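PDB 5UY7: peptidoglycan glycosyltransferase from Burkholderia ambifaria, which probably belongs to the penicillin-binding proteins, its modelled part holding a transpeptidase-type domain of the beta-lactamase clan. Local coordinates for residues A[454-459]-A[530-535]. Residues are numbered along the deposited sequence; the frame is centred on the assembly and turned at random.
Sequences PGYRVG and PPNMPI. With SO4 (sulfate ion), chain F.
With chi1 at 71°, Asn532 CG sits between its own backbone N and carbonyl carbon, and OD1 beyond it reaches Arg457, whose backbone N-H gives it an almost straight bond (N to OD1 2.9 Å, 170° at the hydrogen). Asn532 ND2 is held in turn by Met487 O, which fixes which way round the amide lies. In Tyr456, chi1 of -66° sets CG beside the backbone N; the ring beyond it presents one face to Pro531 CA, 4.0 Å from the ring centroid, in a CH-pi contact, while the hydroxyl hydrogen-bonds to Val529 O. Gly455 O takes the N-H of Asn532 at 2.9 Å and, more weakly, that of Met533. The Met533 side chain crosses that of Arg457 at about a right angle, CE lying 3.9 Å from Arg457 CG. Further along, a water links Gly455 N to Pro534 O, and Ile535 CD1 rests on Pro454 CB. A second water joins Arg457 NH1 to Asn532 O, while Arg457 NH2 forms a salt bridge with Glu439 of helix 428-442. The modelled C-terminal tail, leaving helix 509-526, is thus fastened to the loop entering edge strand 459-466, with Tyr456 also packed on Met524 and Arg525 of that helix.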
ATOM      1  N   PRO A 454      14.329  -7.185  10.346  1.00 19.97           N
ATOM      2  CA  PRO A 454      15.666  -7.082  10.947  1.00 20.86           C
ATOM      3  C   PRO A 454      16.752  -7.034   9.881  1.00 19.65           C
ATOM      4  O   PRO A 454      16.803  -7.878   8.977  1.00 22.66           O
ATOM      5  CB  PRO A 454      15.761  -8.350  11.805  1.00 25.02           C
ATOM      6  CG  PRO A 454      14.317  -8.660  12.149  1.00 26.70           C
ATOM      7  CD  PRO A 454      13.532  -8.283  10.922  1.00 22.44           C
ATOM      8  N   GLY A 455      17.603  -6.010   9.973  1.00 20.52           N
ATOM      9  CA  GLY A 455      18.714  -5.845   9.059  1.00 22.26           C
ATOM     10  C   GLY A 455      18.453  -4.959   7.856  1.00 20.01           C
ATOM     11  O   GLY A 455      19.406  -4.633   7.136  1.00 19.56           O
ATOM     12  N   TYR A 456      17.207  -4.569   7.602  1.00 17.17           N
ATOM     13  CA  TYR A 456      16.887  -3.823   6.389  1.00 17.81           C
ATOM     14  C   TYR A 456      15.962  -2.664   6.700  1.00 19.02           C
ATOM     15  O   TYR A 456      14.960  -2.834   7.399  1.00 21.29           O
ATOM     16  CB  TYR A 456      16.218  -4.726   5.346  1.00 16.52           C
ATOM     17  CG  TYR A 456      17.133  -5.799   4.834  1.00 17.72           C
ATOM     18  CD1 TYR A 456      17.995  -5.547   3.773  1.00 21.00           C
ATOM     19  CD2 TYR A 456      17.165  -7.056   5.425  1.00 18.95           C
ATOM     20  CE1 TYR A 456      18.841  -6.514   3.305  1.00 17.68           C
ATOM     21  CE2 TYR A 456      18.024  -8.043   4.964  1.00 22.13           C
ATOM     22  CZ  TYR A 456      18.857  -7.764   3.898  1.00 23.61           C
ATOM     23  OH  TYR A 456      19.706  -8.734   3.424  1.00 26.84           O
ATOM     24  N   ARG A 457      16.271  -1.501   6.136  1.00 15.49           N
ATOM     25  CA  ARG A 457      15.306  -0.414   6.129  1.00 13.87           C
ATOM     26  C   ARG A 457      14.162  -0.745   5.187  1.00 13.99           C
ATOM     27  O   ARG A 457      14.394  -1.020   4.006  1.00 16.53           O
ATOM     28  CB  ARG A 457      15.982   0.881   5.696  1.00 14.37           C
ATOM     29  CG  ARG A 457      17.030   1.346   6.698  1.00 17.55           C
ATOM     30  CD  ARG A 457      17.850   2.479   6.127  1.00 19.06           C
ATOM     31  NE  ARG A 457      17.006   3.578   5.662  1.00 16.39           N
ATOM     32  CZ  ARG A 457      17.478   4.627   4.997  1.00 14.48           C
ATOM     33  NH1 ARG A 457      18.774   4.718   4.736  1.00 19.21           N
ATOM     34  NH2 ARG A 457      16.643   5.582   4.582  1.00 17.85           N
ATOM     35  N   VAL A 458      12.931  -0.715   5.704  1.00 13.13           N
ATOM     36  CA  VAL A 458      11.733  -0.988   4.915  1.00 13.12           C
ATOM     37  C   VAL A 458      10.664   0.029   5.291  1.00 14.20           C
ATOM     38  O   VAL A 458      10.791   0.770   6.266  1.00 16.12           O
ATOM     39  CB  VAL A 458      11.198  -2.423   5.117  1.00 17.25           C
ATOM     40  CG1 VAL A 458      12.294  -3.460   4.852  1.00 16.90           C
ATOM     41  CG2 VAL A 458      10.587  -2.574   6.517  1.00 16.42           C
ATOM     42  N   GLY A 459       9.590   0.055   4.505  1.00 14.69           N
ATOM     43  CA  GLY A 459       8.451   0.881   4.864  1.00 13.35           C
ATOM     44  C   GLY A 459       7.224   0.388   4.137  1.00 14.26           C
ATOM     45  O   GLY A 459       7.321  -0.287   3.107  1.00 15.87           O
ATOM     46  N   PRO A 530      22.593  -6.472   0.473  1.00 24.45           N
ATOM     47  CA  PRO A 530      23.318  -6.297   1.725  1.00 26.16           C
ATOM     48  C   PRO A 530      22.417  -5.660   2.767  1.00 19.17           C
ATOM     49  O   PRO A 530      21.671  -4.720   2.454  1.00 23.29           O
ATOM     50  CB  PRO A 530      24.479  -5.363   1.345  1.00 32.94           C
ATOM     51  CG  PRO A 530      24.504  -5.336  -0.158  1.00 36.48           C
ATOM     52  CD  PRO A 530      23.101  -5.596  -0.594  1.00 30.42           C
ATOM     53  N   PRO A 531      22.448  -6.157   4.001  1.00 23.36           N
ATOM     54  CA  PRO A 531      21.751  -5.469   5.091  1.00 20.12           C
ATOM     55  C   PRO A 531      22.201  -4.022   5.168  1.00 21.23           C
ATOM     56  O   PRO A 531      23.371  -3.703   4.932  1.00 23.71           O
ATOM     57  CB  PRO A 531      22.170  -6.258   6.336  1.00 23.92           C
ATOM     58  CG  PRO A 531      22.520  -7.622   5.809  1.00 31.76           C
ATOM     59  CD  PRO A 531      23.142  -7.370   4.468  1.00 27.66           C
ATOM     60  N   ASN A 532      21.259  -3.132   5.484  1.00 19.72           N
ATOM     61  CA  ASN A 532      21.597  -1.720   5.595  1.00 20.76           C
ATOM     62  C   ASN A 532      21.038  -1.097   6.868  1.00 22.71           C
ATOM     63  O   ASN A 532      20.937   0.135   6.964  1.00 23.77           O
ATOM     64  CB  ASN A 532      21.154  -0.941   4.350  1.00 19.83           C
ATOM     65  CG  ASN A 532      19.653  -0.775   4.251  1.00 20.14           C
ATOM     66  OD1 ASN A 532      18.892  -1.466   4.917  1.00 19.05           O
ATOM     67  ND2 ASN A 532      19.218   0.156   3.394  1.00 19.25           N
ATOM     68  N   MET A 533      20.742  -1.915   7.879  1.00 22.85           N
ATOM     69  CA  MET A 533      20.275  -1.419   9.163  1.00 23.30           C
ATOM     70  C   MET A 533      20.869  -2.330  10.231  1.00 24.69           C
ATOM     71  O   MET A 533      20.825  -3.564  10.077  1.00 28.18           O
ATOM     72  CB  MET A 533      18.746  -1.453   9.198  1.00 29.56           C
ATOM     73  CG  MET A 533      18.074  -0.810  10.381  1.00 38.21           C
ATOM     74  SD  MET A 533      16.291  -0.982  10.142  1.00 39.73           S
ATOM     75  CE  MET A 533      15.747   0.712  10.342  1.00 45.53           C
ATOM     76  N   PRO A 534      21.424  -1.782  11.306  1.00 26.97           N
ATOM     77  CA  PRO A 534      21.953  -2.635  12.374  1.00 33.70           C
ATOM     78  C   PRO A 534      20.838  -3.396  13.071  1.00 35.11           C
ATOM     79  O   PRO A 534      19.670  -3.001  13.057  1.00 32.88           O
ATOM     80  CB  PRO A 534      22.629  -1.647  13.332  1.00 35.08           C
ATOM     81  CG  PRO A 534      22.831  -0.401  12.532  1.00 38.98           C
ATOM     82  CD  PRO A 534      21.692  -0.357  11.557  1.00 28.47           C
ATOM     83  N   ILE A 535      21.222  -4.509  13.689  1.00 40.88           N
ATOM     84  CA  ILE A 535      20.300  -5.308  14.488  1.00 51.78           C
ATOM     85  C   ILE A 535      20.282  -4.807  15.927  1.00 59.65           C
ATOM     86  O   ILE A 535      19.799  -3.711  16.209  1.00 64.36           O
ATOM     87  CB  ILE A 535      20.676  -6.797  14.449  1.00 54.14           C
ATOM     88  CG1 ILE A 535      20.703  -7.312  13.010  1.00 49.61           C
ATOM     89  CG2 ILE A 535      19.707  -7.606  15.296  1.00 59.32           C
ATOM     90  CD1 ILE A 535      19.342  -7.633  12.438  1.00 43.92           C
TER
HETATM   91  S   SO4 F 705      25.199  -5.424  12.910  0.51 64.20           S
HETATM   92  O1  SO4 F 705      25.935  -5.580  11.657  0.51 62.34           O
HETATM   93  O2  SO4 F 705      25.486  -4.112  13.486  0.51 63.60           O
HETATM   94  O3  SO4 F 705      25.615  -6.464  13.849  0.51 66.43           O
HETATM   95  O4  SO4 F 705      23.764  -5.545  12.658  0.51 62.52           O
HETATM   96  O   HOH W   1      17.288  -4.162  11.993  1.00 29.47           O
HETATM   97  O   HOH W   2      21.075   2.814   5.770  1.00 31.44           O